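Local coordinates for GTN Reductase (Agrobacterium tumefaciens, PDB 4JIP), which binds FMN and probably acts as a flavin-dependent oxidoreductase of the Old Yellow Enzyme type, with NADH or NADPH as a likely partner, at residues A[96-101]-A[175-180]; A[113-118]-A[144-149]; A[117-122]-A[182-187]; A[188-193]-A[246-251]. All coordinates share one frame; numbering follows the deposited sequence.

Contact 1: residues A[96-101]-A[175-180]. With FMN (flavin mononucleotide), chain B; HBA (p-hydroxybenzaldehyde), chain C.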
# COMPACT_ATOMS: atom_id res chain seq x y z
N ALA A 96 -4.06 1.18 8.05
CA ALA A 96 -3.93 -0.17 7.53
C ALA A 96 -4.00 -0.15 6.01
O ALA A 96 -4.95 0.40 5.44
CB ALA A 96 -5.03 -1.05 8.10
N GLN A 97 -3.02 -0.75 5.34
CA GLN A 97 -3.08 -0.85 3.88
C GLN A 97 -3.92 -2.06 3.48
O GLN A 97 -3.39 -3.17 3.34
CB GLN A 97 -1.69 -0.92 3.23
CG GLN A 97 -1.75 -0.87 1.70
CD GLN A 97 -0.42 -1.12 0.99
OE1 GLN A 97 0.32 -2.04 1.33
NE2 GLN A 97 -0.11 -0.29 -0.00
N ILE A 98 -5.22 -1.85 3.30
CA ILE A 98 -6.12 -2.95 2.94
C ILE A 98 -5.87 -3.45 1.51
O ILE A 98 -5.86 -2.68 0.55
CB ILE A 98 -7.62 -2.62 3.17
CG1 ILE A 98 -8.08 -1.45 2.29
CG2 ILE A 98 -7.87 -2.33 4.64
CD1 ILE A 98 -9.56 -1.17 2.41
N TRP A 99 -5.69 -4.75 1.40
CA TRP A 99 -5.03 -5.34 0.25
C TRP A 99 -5.88 -6.42 -0.43
O TRP A 99 -6.59 -7.18 0.22
CB TRP A 99 -3.72 -5.95 0.74
CG TRP A 99 -2.68 -6.19 -0.31
CD1 TRP A 99 -2.69 -5.74 -1.59
CD2 TRP A 99 -1.46 -6.92 -0.14
NE1 TRP A 99 -1.56 -6.15 -2.24
CE2 TRP A 99 -0.79 -6.88 -1.38
CE3 TRP A 99 -0.88 -7.62 0.93
CZ2 TRP A 99 0.45 -7.51 -1.57
CZ3 TRP A 99 0.35 -8.23 0.73
CH2 TRP A 99 1.00 -8.17 -0.51
N HIS A 100 -5.79 -6.49 -1.75
CA HIS A 100 -6.21 -7.68 -2.47
C HIS A 100 -5.24 -7.87 -3.63
O HIS A 100 -5.15 -7.02 -4.53
CB HIS A 100 -7.66 -7.60 -2.97
CG HIS A 100 -8.22 -8.92 -3.39
ND1 HIS A 100 -7.59 -9.74 -4.30
CD2 HIS A 100 -9.36 -9.56 -3.03
CE1 HIS A 100 -8.31 -10.83 -4.48
NE2 HIS A 100 -9.39 -10.75 -3.73
N VAL A 101 -4.52 -8.98 -3.60
CA VAL A 101 -3.44 -9.23 -4.55
C VAL A 101 -3.90 -9.57 -5.95
O VAL A 101 -3.12 -9.52 -6.90
CB VAL A 101 -2.52 -10.35 -4.05
CG1 VAL A 101 -1.93 -9.99 -2.71
CG2 VAL A 101 -3.29 -11.66 -3.96
N VAL A 175 -7.54 3.90 6.70
CA VAL A 175 -6.94 2.93 5.80
C VAL A 175 -6.33 3.57 4.56
O VAL A 175 -6.74 4.64 4.12
CB VAL A 175 -7.96 1.87 5.34
CG1 VAL A 175 -8.59 1.18 6.54
CG2 VAL A 175 -9.01 2.50 4.46
N GLU A 176 -5.33 2.89 4.01
CA GLU A 176 -4.82 3.19 2.69
C GLU A 176 -5.26 2.07 1.77
O GLU A 176 -4.89 0.91 1.98
CB GLU A 176 -3.30 3.25 2.70
CG GLU A 176 -2.70 3.34 1.30
CD GLU A 176 -1.21 3.62 1.32
OE1 GLU A 176 -0.81 4.71 1.79
OE2 GLU A 176 -0.43 2.76 0.86
N ILE A 177 -6.06 2.39 0.76
CA ILE A 177 -6.45 1.39 -0.22
C ILE A 177 -5.27 1.07 -1.14
O ILE A 177 -4.79 1.95 -1.86
CB ILE A 177 -7.63 1.85 -1.08
CG1 ILE A 177 -8.90 1.97 -0.24
CG2 ILE A 177 -7.86 0.88 -2.23
CD1 ILE A 177 -10.02 2.74 -0.92
N HIS A 178 -4.80 -0.17 -1.10
CA HIS A 178 -3.72 -0.59 -1.99
C HIS A 178 -4.23 -0.73 -3.43
O HIS A 178 -4.91 -1.71 -3.77
CB HIS A 178 -3.07 -1.89 -1.50
CG HIS A 178 -1.75 -2.18 -2.12
ND1 HIS A 178 -1.29 -1.55 -3.27
CD2 HIS A 178 -0.75 -3.04 -1.75
CE1 HIS A 178 -0.10 -2.01 -3.57
NE2 HIS A 178 0.25 -2.91 -2.68
N ALA A 179 -3.91 0.25 -4.27
CA ALA A 179 -4.31 0.25 -5.67
C ALA A 179 -3.07 0.31 -6.55
O ALA A 179 -3.12 0.76 -7.70
CB ALA A 179 -5.23 1.44 -5.96
N ALA A 180 -1.95 -0.18 -6.02
CA ALA A 180 -0.68 0.00 -6.69
C ALA A 180 0.00 -1.32 -6.99
O ALA A 180 -0.53 -2.39 -6.69
CB ALA A 180 0.22 0.90 -5.84
N1 FMN B . 4.50 -1.51 -1.08
C2 FMN B . 3.15 -1.68 -0.80
O2 FMN B . 2.31 -0.92 -1.29
N3 FMN B . 2.74 -2.73 -0.02
C4 FMN B . 3.67 -3.57 0.56
O4 FMN B . 3.28 -4.49 1.27
C4A FMN B . 5.02 -3.42 0.26
N5 FMN B . 5.95 -4.30 0.76
C5A FMN B . 7.30 -4.09 0.58
C6 FMN B . 8.24 -4.88 1.25
C7 FMN B . 9.59 -4.64 1.10
C7M FMN B . 10.59 -5.53 1.79
C8 FMN B . 10.03 -3.59 0.30
C8M FMN B . 11.50 -3.33 0.12
C9 FMN B . 9.10 -2.79 -0.36
C9A FMN B . 7.73 -3.02 -0.21
N10 FMN B . 6.78 -2.20 -0.81
C10 FMN B . 5.44 -2.37 -0.54
C1' FMN B . 7.21 -0.99 -1.60
C2' FMN B . 7.61 0.18 -0.70
O2' FMN B . 6.48 0.66 0.00
C3' FMN B . 8.22 1.32 -1.50
O3' FMN B . 7.36 1.62 -2.57
C4' FMN B . 9.60 0.94 -2.05
O4' FMN B . 10.34 0.35 -1.00
C5' FMN B . 10.37 2.15 -2.58
O5' FMN B . 10.55 3.04 -1.50
P FMN B . 12.01 3.33 -0.87
O1P FMN B . 11.82 4.39 0.17
O2P FMN B . 12.54 2.06 -0.24
O3P FMN B . 12.96 3.80 -1.94
C1' HBA C . 7.20 -6.77 -1.89
O1' HBA C . 7.17 -7.81 -1.22
C1 HBA C . 5.97 -5.97 -2.16
C2 HBA C . 4.72 -6.36 -1.71
C3 HBA C . 3.60 -5.58 -1.98
C4 HBA C . 3.73 -4.40 -2.70
C5 HBA C . 4.98 -4.01 -3.16
C6 HBA C . 6.09 -4.79 -2.87
O4 HBA C . 2.63 -3.63 -2.98
O HOH W 1 -6.46 -3.32 -2.07
O HOH W 2 -5.35 -4.05 -5.21
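Strands 96-99 and 175-178 run parallel, their short axes inclined by 32°, and Ala96 pairs with Val175. Two sound backbone bonds join them: Glu176 N to Ala96 O at 2.9 Å, and His178 N to Ile98 O at 3.2 Å. A third, from Ile98 N to Glu176 O, is weak. The side chains of Gln97 and His178 then meet beside the pyrimidine edge of the flavin. The Gln97 amide lies almost flat on the imidazole, the planes only 9° apart, with NE2 over one face near the rim. CG of Gln97 stands trans to the backbone N (chi1 -174°) and the chain runs on extended, which carries the amide to the flavin edge. There NE2 gives a nearly straight bond of 2.8 Å to FMN O2, while OE1 receives FMN N3. The amide is thus held at both ends. His178 NE2 donates to O4 of p-hydroxybenzaldehyde at 2.5 Å. Its ND1 accepts from Ala180 N at 3.1 Å, so both ring nitrogens are used and the ring rotation is fixed. Trp99 lies alongside with its five-membered ring nearly parallel to the imidazole but slid apart. Its CZ2 reaches the ligand C3. Glu176 lies beside Gln97, while its OE1 bonds His265. On the outer face Ile98 packs on Val175 and Ile177, beneath helices 150-169 and 204-222. These are the third and fourth strands of the TIM barrel, and their inner side chains bind the flavin pyrimidine and a phenol, as in Old Yellow Enzyme relatives.

Contact 2: residues A[113-118]-A[144-149]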
# COMPACT_ATOMS: atom_id res chain seq x y z
N GLY A 113 -7.66 -24.37 -2.45
CA GLY A 113 -6.59 -24.43 -3.43
C GLY A 113 -7.07 -23.93 -4.78
O GLY A 113 -6.59 -24.36 -5.83
N GLY A 114 -8.04 -23.02 -4.75
CA GLY A 114 -8.61 -22.47 -5.96
C GLY A 114 -7.65 -21.59 -6.74
O GLY A 114 -6.55 -21.29 -6.29
N GLN A 115 -8.08 -21.20 -7.94
CA GLN A 115 -7.34 -20.25 -8.75
C GLN A 115 -7.43 -18.86 -8.14
O GLN A 115 -8.49 -18.46 -7.65
CB GLN A 115 -7.88 -20.25 -10.18
CG GLN A 115 -7.84 -21.61 -10.88
CD GLN A 115 -8.90 -21.75 -11.97
OE1 GLN A 115 -10.09 -21.53 -11.73
NE2 GLN A 115 -8.46 -22.11 -13.18
N PRO A 116 -6.32 -18.11 -8.14
CA PRO A 116 -6.38 -16.69 -7.77
C PRO A 116 -7.37 -15.95 -8.68
O PRO A 116 -7.60 -16.38 -9.81
CB PRO A 116 -4.95 -16.21 -8.05
CG PRO A 116 -4.10 -17.44 -7.88
CD PRO A 116 -4.95 -18.57 -8.40
N VAL A 117 -7.95 -14.87 -8.18
CA VAL A 117 -8.93 -14.13 -8.97
C VAL A 117 -8.33 -12.88 -9.61
O VAL A 117 -7.39 -12.30 -9.09
CB VAL A 117 -10.19 -13.77 -8.15
CG1 VAL A 117 -10.82 -15.02 -7.57
CG2 VAL A 117 -9.85 -12.77 -7.05
N ALA A 118 -8.89 -12.49 -10.75
CA ALA A 118 -8.36 -11.39 -11.56
C ALA A 118 -9.44 -10.94 -12.54
O ALA A 118 -10.37 -11.69 -12.80
CB ALA A 118 -7.12 -11.86 -12.31
N GLU A 144 -2.21 -19.72 -12.11
CA GLU A 144 -3.14 -19.27 -13.14
C GLU A 144 -4.39 -18.67 -12.53
O GLU A 144 -5.01 -19.25 -11.65
CB GLU A 144 -3.52 -20.44 -14.04
CG GLU A 144 -2.37 -20.95 -14.88
CD GLU A 144 -2.75 -22.19 -15.66
OE1 GLU A 144 -3.65 -22.92 -15.18
OE2 GLU A 144 -2.15 -22.43 -16.73
N PRO A 145 -4.78 -17.48 -13.00
CA PRO A 145 -5.96 -16.82 -12.45
C PRO A 145 -7.27 -17.19 -13.15
O PRO A 145 -7.29 -17.71 -14.27
CB PRO A 145 -5.66 -15.34 -12.67
CG PRO A 145 -4.81 -15.33 -13.90
CD PRO A 145 -3.97 -16.57 -13.83
N ARG A 146 -8.36 -16.90 -12.46
CA ARG A 146 -9.71 -17.04 -12.97
C ARG A 146 -10.30 -15.65 -13.20
O ARG A 146 -10.09 -14.75 -12.38
CB ARG A 146 -10.56 -17.79 -11.94
CG ARG A 146 -12.06 -17.84 -12.24
CD ARG A 146 -12.81 -18.74 -11.24
NE ARG A 146 -12.97 -18.14 -9.91
CZ ARG A 146 -13.96 -17.33 -9.57
NH1 ARG A 146 -14.88 -16.99 -10.46
NH2 ARG A 146 -14.03 -16.84 -8.34
N ALA A 147 -11.03 -15.48 -14.30
CA ALA A 147 -11.69 -14.21 -14.58
C ALA A 147 -12.89 -14.03 -13.66
O ALA A 147 -13.72 -14.92 -13.51
CB ALA A 147 -12.13 -14.14 -16.04
N LEU A 148 -12.95 -12.86 -13.03
CA LEU A 148 -14.01 -12.55 -12.08
C LEU A 148 -15.35 -12.33 -12.79
O LEU A 148 -15.39 -11.81 -13.90
CB LEU A 148 -13.65 -11.30 -11.29
CG LEU A 148 -12.54 -11.44 -10.24
CD1 LEU A 148 -11.91 -10.10 -9.94
CD2 LEU A 148 -13.09 -12.03 -8.97
N THR A 149 -16.44 -12.75 -12.16
CA THR A 149 -17.76 -12.40 -12.64
C THR A 149 -18.21 -11.17 -11.87
O THR A 149 -17.56 -10.80 -10.89
CB THR A 149 -18.76 -13.52 -12.37
OG1 THR A 149 -19.07 -13.53 -10.97
CG2 THR A 149 -18.17 -14.86 -12.78
O HOH W 3 -11.20 -19.26 -7.86
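Val117 and Leu148 cross at about a right angle, with CD2 of the leucine pressed against CB of the valine at 3.5 Å, a tight fit. CG of Leu148 lies trans to its carbonyl carbon (chi1 -72°). The branch end is thereby turned back over the other strand, and CD1 rests on the carbonyl of Ala118. Arg146 takes a different course. It lies alongside Val117 and points the same way, with NH2 beside CG1 at 3.8 Å. Its chain is extended as far as CD and bends at chi3 (74°). NE then meets a water at the edge of the guanidinium, in its plane, and this water also donates to Gln115 O. The far end of the group is held by a salt bridge from NH1 to Asp152. Gln115 crosses the arginine chain at about a right angle, its OE1 near CB of Arg146. On the other face CB of Ala118 sits against CB of Pro145 at 3.8 Å. The backbones are bridged in parallel. Arg146 N bonds Pro116 O and Leu148 N bonds Ala118 O, both at 2.8 Å. The bond from Ala118 N to Arg146 O between them is weak. The result is a small two-stranded parallel sheet, 117-118 with 146-147, separate from the barrel. Leu148 packs on helices 150-169 and 184-189, and Thr149 is the N-cap of helix 150-169. Val117 also touches His100, just past barrel strand 94-99.

Contact 3: residues A[117-122]-A[182-187]. With HBA (p-hydroxybenzaldehyde), chain C.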
# COMPACT_ATOMS: atom_id res chain seq x y z
N VAL A 117 -7.95 -14.87 -8.18
CA VAL A 117 -8.93 -14.13 -8.97
C VAL A 117 -8.33 -12.88 -9.61
O VAL A 117 -7.39 -12.30 -9.09
CB VAL A 117 -10.19 -13.77 -8.15
CG1 VAL A 117 -10.82 -15.02 -7.57
CG2 VAL A 117 -9.85 -12.77 -7.05
N ALA A 118 -8.89 -12.49 -10.75
CA ALA A 118 -8.36 -11.39 -11.56
C ALA A 118 -9.44 -10.94 -12.54
O ALA A 118 -10.37 -11.69 -12.80
CB ALA A 118 -7.12 -11.86 -12.31
N PRO A 119 -9.31 -9.71 -13.07
CA PRO A 119 -10.28 -9.26 -14.08
C PRO A 119 -10.24 -10.09 -15.36
O PRO A 119 -11.28 -10.31 -15.99
CB PRO A 119 -9.83 -7.82 -14.38
CG PRO A 119 -8.40 -7.75 -13.89
CD PRO A 119 -8.36 -8.65 -12.70
N SER A 120 -9.06 -10.54 -15.75
CA SER A 120 -8.91 -11.38 -16.93
C SER A 120 -7.98 -12.53 -16.61
O SER A 120 -7.04 -12.38 -15.82
CB SER A 120 -8.36 -10.57 -18.10
OG SER A 120 -9.30 -9.60 -18.55
N ALA A 121 -8.23 -13.67 -17.23
CA ALA A 121 -7.47 -14.88 -16.92
C ALA A 121 -6.08 -14.84 -17.54
O ALA A 121 -5.77 -15.64 -18.42
CB ALA A 121 -8.24 -16.12 -17.37
N ILE A 122 -5.25 -13.92 -17.08
CA ILE A 122 -3.90 -13.79 -17.62
C ILE A 122 -2.87 -14.00 -16.52
O ILE A 122 -2.80 -13.23 -15.56
CB ILE A 122 -3.68 -12.42 -18.28
CG1 ILE A 122 -4.65 -12.22 -19.45
CG2 ILE A 122 -2.24 -12.28 -18.78
CD1 ILE A 122 -4.35 -10.99 -20.28
N GLY A 182 0.68 -3.47 -9.36
CA GLY A 182 0.19 -4.60 -10.12
C GLY A 182 -0.77 -5.54 -9.40
O GLY A 182 -0.97 -6.68 -9.84
N TYR A 183 -1.37 -5.09 -8.30
CA TYR A 183 -2.34 -5.93 -7.60
C TYR A 183 -3.75 -5.78 -8.18
O TYR A 183 -3.90 -5.16 -9.24
CB TYR A 183 -2.27 -5.73 -6.09
CG TYR A 183 -0.92 -6.18 -5.59
CD1 TYR A 183 -0.60 -7.53 -5.54
CD2 TYR A 183 0.06 -5.26 -5.25
CE1 TYR A 183 0.65 -7.94 -5.12
CE2 TYR A 183 1.31 -5.66 -4.83
CZ TYR A 183 1.60 -7.00 -4.77
OH TYR A 183 2.84 -7.40 -4.36
N LEU A 184 -4.75 -6.35 -7.51
CA LEU A 184 -6.10 -6.48 -8.08
C LEU A 184 -6.65 -5.22 -8.74
O LEU A 184 -7.05 -5.24 -9.91
CB LEU A 184 -7.11 -6.97 -7.05
CG LEU A 184 -8.53 -7.10 -7.61
CD1 LEU A 184 -8.56 -8.13 -8.75
CD2 LEU A 184 -9.54 -7.45 -6.53
N ILE A 185 -6.68 -4.13 -7.97
CA ILE A 185 -7.28 -2.89 -8.44
C ILE A 185 -6.55 -2.38 -9.68
O ILE A 185 -7.18 -1.92 -10.63
CB ILE A 185 -7.28 -1.81 -7.34
CG1 ILE A 185 -8.16 -2.26 -6.17
CG2 ILE A 185 -7.78 -0.49 -7.90
CD1 ILE A 185 -8.17 -1.30 -5.00
N GLU A 186 -5.23 -2.49 -9.67
CA GLU A 186 -4.43 -2.07 -10.81
C GLU A 186 -4.65 -2.99 -12.01
O GLU A 186 -4.55 -2.56 -13.15
CB GLU A 186 -2.94 -1.99 -10.47
CG GLU A 186 -2.30 -0.74 -11.05
CD GLU A 186 -0.81 -0.64 -10.81
OE1 GLU A 186 -0.36 0.41 -10.32
OE2 GLU A 186 -0.08 -1.60 -11.15
N GLN A 187 -4.94 -4.25 -11.73
CA GLN A 187 -5.21 -5.21 -12.78
C GLN A 187 -6.43 -4.77 -13.58
O GLN A 187 -6.45 -4.90 -14.81
CB GLN A 187 -5.42 -6.61 -12.19
CG GLN A 187 -4.12 -7.29 -11.78
CD GLN A 187 -4.32 -8.34 -10.71
OE1 GLN A 187 -5.33 -9.07 -10.70
NE2 GLN A 187 -3.36 -8.42 -9.79
C1' HBA C . 7.20 -6.77 -1.89
O1' HBA C . 7.17 -7.81 -1.22
C1 HBA C . 5.97 -5.97 -2.16
C2 HBA C . 4.72 -6.36 -1.71
C3 HBA C . 3.60 -5.58 -1.98
C4 HBA C . 3.73 -4.40 -2.70
C5 HBA C . 4.98 -4.01 -3.16
C6 HBA C . 6.09 -4.79 -2.87
O4 HBA C . 2.63 -3.63 -2.98
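Pro119 packs against Gln187 and Leu184, where the 117-122 segment meets the short helix 184-189 that follows the fourth strand of the TIM barrel. The proline ring and the glutamine side chain cross at about a right angle. CD and CG of Pro119 both lie 3.6 Å from CB of Gln187, and CG is equally near the helix carbonyl O of Gln187. CD1 of Leu184 also approaches Pro119 CD, at 4.0 Å. CB of Ala118 adds a contact with Gln187 OE1. No hydrogen bond joins the segments, so the contact is close packing of buried groups.

The next shell fixes the glutamine amide. Its CG is trans to the carbonyl carbon (chi1 -76°), and the extended chain turns the amide back toward the start of the helix. NE2 there gives an almost straight bond to Gly182 O and another to Val101 O, while OE1 receives Arg103 N. The amide therefore ties the start of its own helix to the loop after strand 94-99. Gly182 N in turn donates to Glu186 OE2 at 2.7 Å, from above the carboxylate plane. The backbone O of Tyr183, the N-cap residue, accepts the helix bond from Gln187 N. The Tyr183 side chain points into the active site rather than toward Pro119. The ring presents its edge to the bound p-hydroxybenzaldehyde, with CE2 3.0 Å from the ligand atom O4.

Contact 4: residues A[188-193]-A[246-251]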
# COMPACT_ATOMS: atom_id res chain seq x y z
N PHE A 188 -7.42 -4.23 -12.89
CA PHE A 188 -8.58 -3.65 -13.56
C PHE A 188 -8.18 -2.37 -14.30
O PHE A 188 -8.68 -2.12 -15.40
CB PHE A 188 -9.69 -3.33 -12.55
CG PHE A 188 -10.66 -4.46 -12.34
CD1 PHE A 188 -11.79 -4.58 -13.14
CD2 PHE A 188 -10.45 -5.38 -11.34
CE1 PHE A 188 -12.68 -5.60 -12.95
CE2 PHE A 188 -11.34 -6.42 -11.14
CZ PHE A 188 -12.46 -6.53 -11.94
N LEU A 189 -7.29 -1.58 -13.71
CA LEU A 189 -6.92 -0.28 -14.27
C LEU A 189 -6.13 -0.37 -15.58
O LEU A 189 -6.33 0.43 -16.49
CB LEU A 189 -6.09 0.53 -13.28
CG LEU A 189 -6.75 1.49 -12.30
CD1 LEU A 189 -5.65 2.28 -11.58
CD2 LEU A 189 -7.72 2.42 -13.01
N LYS A 190 -5.21 -1.33 -15.65
CA LYS A 190 -4.20 -1.33 -16.70
C LYS A 190 -4.52 -2.31 -17.84
O LYS A 190 -5.02 -3.41 -17.62
CB LYS A 190 -2.81 -1.54 -16.10
CG LYS A 190 -2.38 -0.32 -15.27
CD LYS A 190 -1.04 -0.51 -14.57
CE LYS A 190 -0.57 0.83 -14.01
NZ LYS A 190 0.66 0.72 -13.16
N SER A 191 -4.21 -1.88 -19.06
CA SER A 191 -4.60 -2.60 -20.28
C SER A 191 -3.99 -4.00 -20.43
O SER A 191 -4.59 -4.88 -21.04
CB SER A 191 -4.27 -1.75 -21.52
OG SER A 191 -2.89 -1.42 -21.58
N SER A 192 -2.79 -4.20 -19.90
CA SER A 192 -2.12 -5.50 -20.08
C SER A 192 -2.78 -6.60 -19.25
O SER A 192 -2.59 -7.77 -19.53
CB SER A 192 -0.64 -5.41 -19.72
OG SER A 192 -0.47 -5.58 -18.32
N THR A 193 -3.53 -6.21 -18.23
CA THR A 193 -4.19 -7.14 -17.32
C THR A 193 -5.69 -7.19 -17.53
O THR A 193 -6.35 -8.15 -17.15
CB THR A 193 -3.91 -6.79 -15.84
OG1 THR A 193 -3.98 -5.37 -15.66
CG2 THR A 193 -2.53 -7.25 -15.43
N GLN A 246 -0.98 8.46 -18.72
CA GLN A 246 -1.43 9.83 -18.44
C GLN A 246 -2.96 10.03 -18.46
O GLN A 246 -3.52 10.51 -17.47
CB GLN A 246 -0.72 10.86 -19.34
CG GLN A 246 -0.68 12.27 -18.76
CD GLN A 246 0.36 12.43 -17.65
OE1 GLN A 246 1.55 12.16 -17.85
NE2 GLN A 246 -0.07 12.90 -16.48
N PRO A 247 -3.63 9.67 -19.58
CA PRO A 247 -5.08 9.93 -19.61
C PRO A 247 -5.79 9.10 -18.56
O PRO A 247 -6.70 9.61 -17.90
CB PRO A 247 -5.49 9.46 -21.01
CG PRO A 247 -4.24 9.40 -21.80
CD PRO A 247 -3.17 9.03 -20.82
N LEU A 248 -5.38 7.85 -18.41
CA LEU A 248 -5.95 6.95 -17.42
C LEU A 248 -5.81 7.51 -16.00
O LEU A 248 -6.80 7.66 -15.29
CB LEU A 248 -5.29 5.56 -17.51
CG LEU A 248 -5.61 4.52 -16.44
CD1 LEU A 248 -7.08 4.12 -16.46
CD2 LEU A 248 -4.72 3.29 -16.60
N TYR A 249 -4.58 7.83 -15.61
CA TYR A 249 -4.31 8.26 -14.24
C TYR A 249 -4.78 9.68 -13.91
O TYR A 249 -5.18 9.95 -12.78
CB TYR A 249 -2.84 8.04 -13.86
CG TYR A 249 -2.62 6.63 -13.38
CD1 TYR A 249 -2.91 6.27 -12.06
CD2 TYR A 249 -2.19 5.63 -14.26
CE1 TYR A 249 -2.73 4.96 -11.62
CE2 TYR A 249 -2.01 4.33 -13.82
CZ TYR A 249 -2.28 4.00 -12.51
OH TYR A 249 -2.11 2.70 -12.09
N ASN A 250 -4.76 10.56 -14.90
CA ASN A 250 -5.35 11.88 -14.74
C ASN A 250 -6.85 11.76 -14.45
O ASN A 250 -7.38 12.45 -13.59
CB ASN A 250 -5.11 12.75 -15.98
CG ASN A 250 -3.74 13.41 -16.00
OD1 ASN A 250 -2.81 12.97 -15.33
ND2 ASN A 250 -3.61 14.48 -16.77
N TYR A 251 -7.51 10.86 -15.19
CA TYR A 251 -8.93 10.63 -14.98
C TYR A 251 -9.22 10.08 -13.58
O TYR A 251 -10.16 10.52 -12.93
CB TYR A 251 -9.51 9.69 -16.04
CG TYR A 251 -10.92 9.27 -15.74
CD1 TYR A 251 -12.00 10.04 -16.16
CD2 TYR A 251 -11.19 8.11 -15.03
CE1 TYR A 251 -13.32 9.65 -15.88
CE2 TYR A 251 -12.48 7.72 -14.75
CZ TYR A 251 -13.54 8.49 -15.17
OH TYR A 251 -14.83 8.09 -14.88
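The ring of Tyr249 meets Lys190 at its edge: CE lies in the ring plane, 3.1 Å from the hydroxyl OH. The lysine chain and the ring cross at about a right angle. Leu189 comes to the same end of the ring obliquely, with CD1 3.6 Å from OH and 3.9 Å from CZ. The tyrosine hydroxyl is thus wedged between a leucine methyl and the last methylene of the lysine. The tyrosine side chain also touches Phe289 of helix 286-295.

Lys190 is extended beyond CG, all of chi2 to chi4 being near trans. This carries the ammonium past the tyrosine to Glu186 OE1, a salt bridge, and to Ser232 O. The tyrosine thus touches the shaft of the lysine, while the charge is paired elsewhere.

Leu248 completes the contact. It crosses Leu189 at a slant, with its CD1 3.9 Å from Leu189 CD2. Its other methyl, CD2, presses on the carbonyl O of Leu189 at 3.3 Å. That carbonyl ends the helix and also accepts a bond from Arg207, whose side chain touches Leu248. No hydrogen bond crosses between the two segments. The contact joins the short helix 184-189, after the fourth barrel strand, to helix 245-256, after the fifth. It is largely side-chain packing, without hydrogen bonds, in the outer layer of a TIM barrel.

From the N terminus, strand 94-99 comes first. Contact 1 closes the loop from it to strand 174-178, its neighbour in the barrel. Contact 2 is nested inside that loop, where 113-118 meets 144-149 in the small outer sheet. Contact 3 starts from the same strand 117-118 but reaches on to 182-187, so it crosses contact 1. Contacts 2 and 3 share Val117 and Ala118. Contact 4 follows contacts 1 and 3 in series and joins the end of helix 184-189 to helix 245-256. Helix 184-189 serves contacts 3 and 4, which are linked by Gln187 O and Thr193 OG1. His100 O meets Leu184 N between contacts 1 and 3.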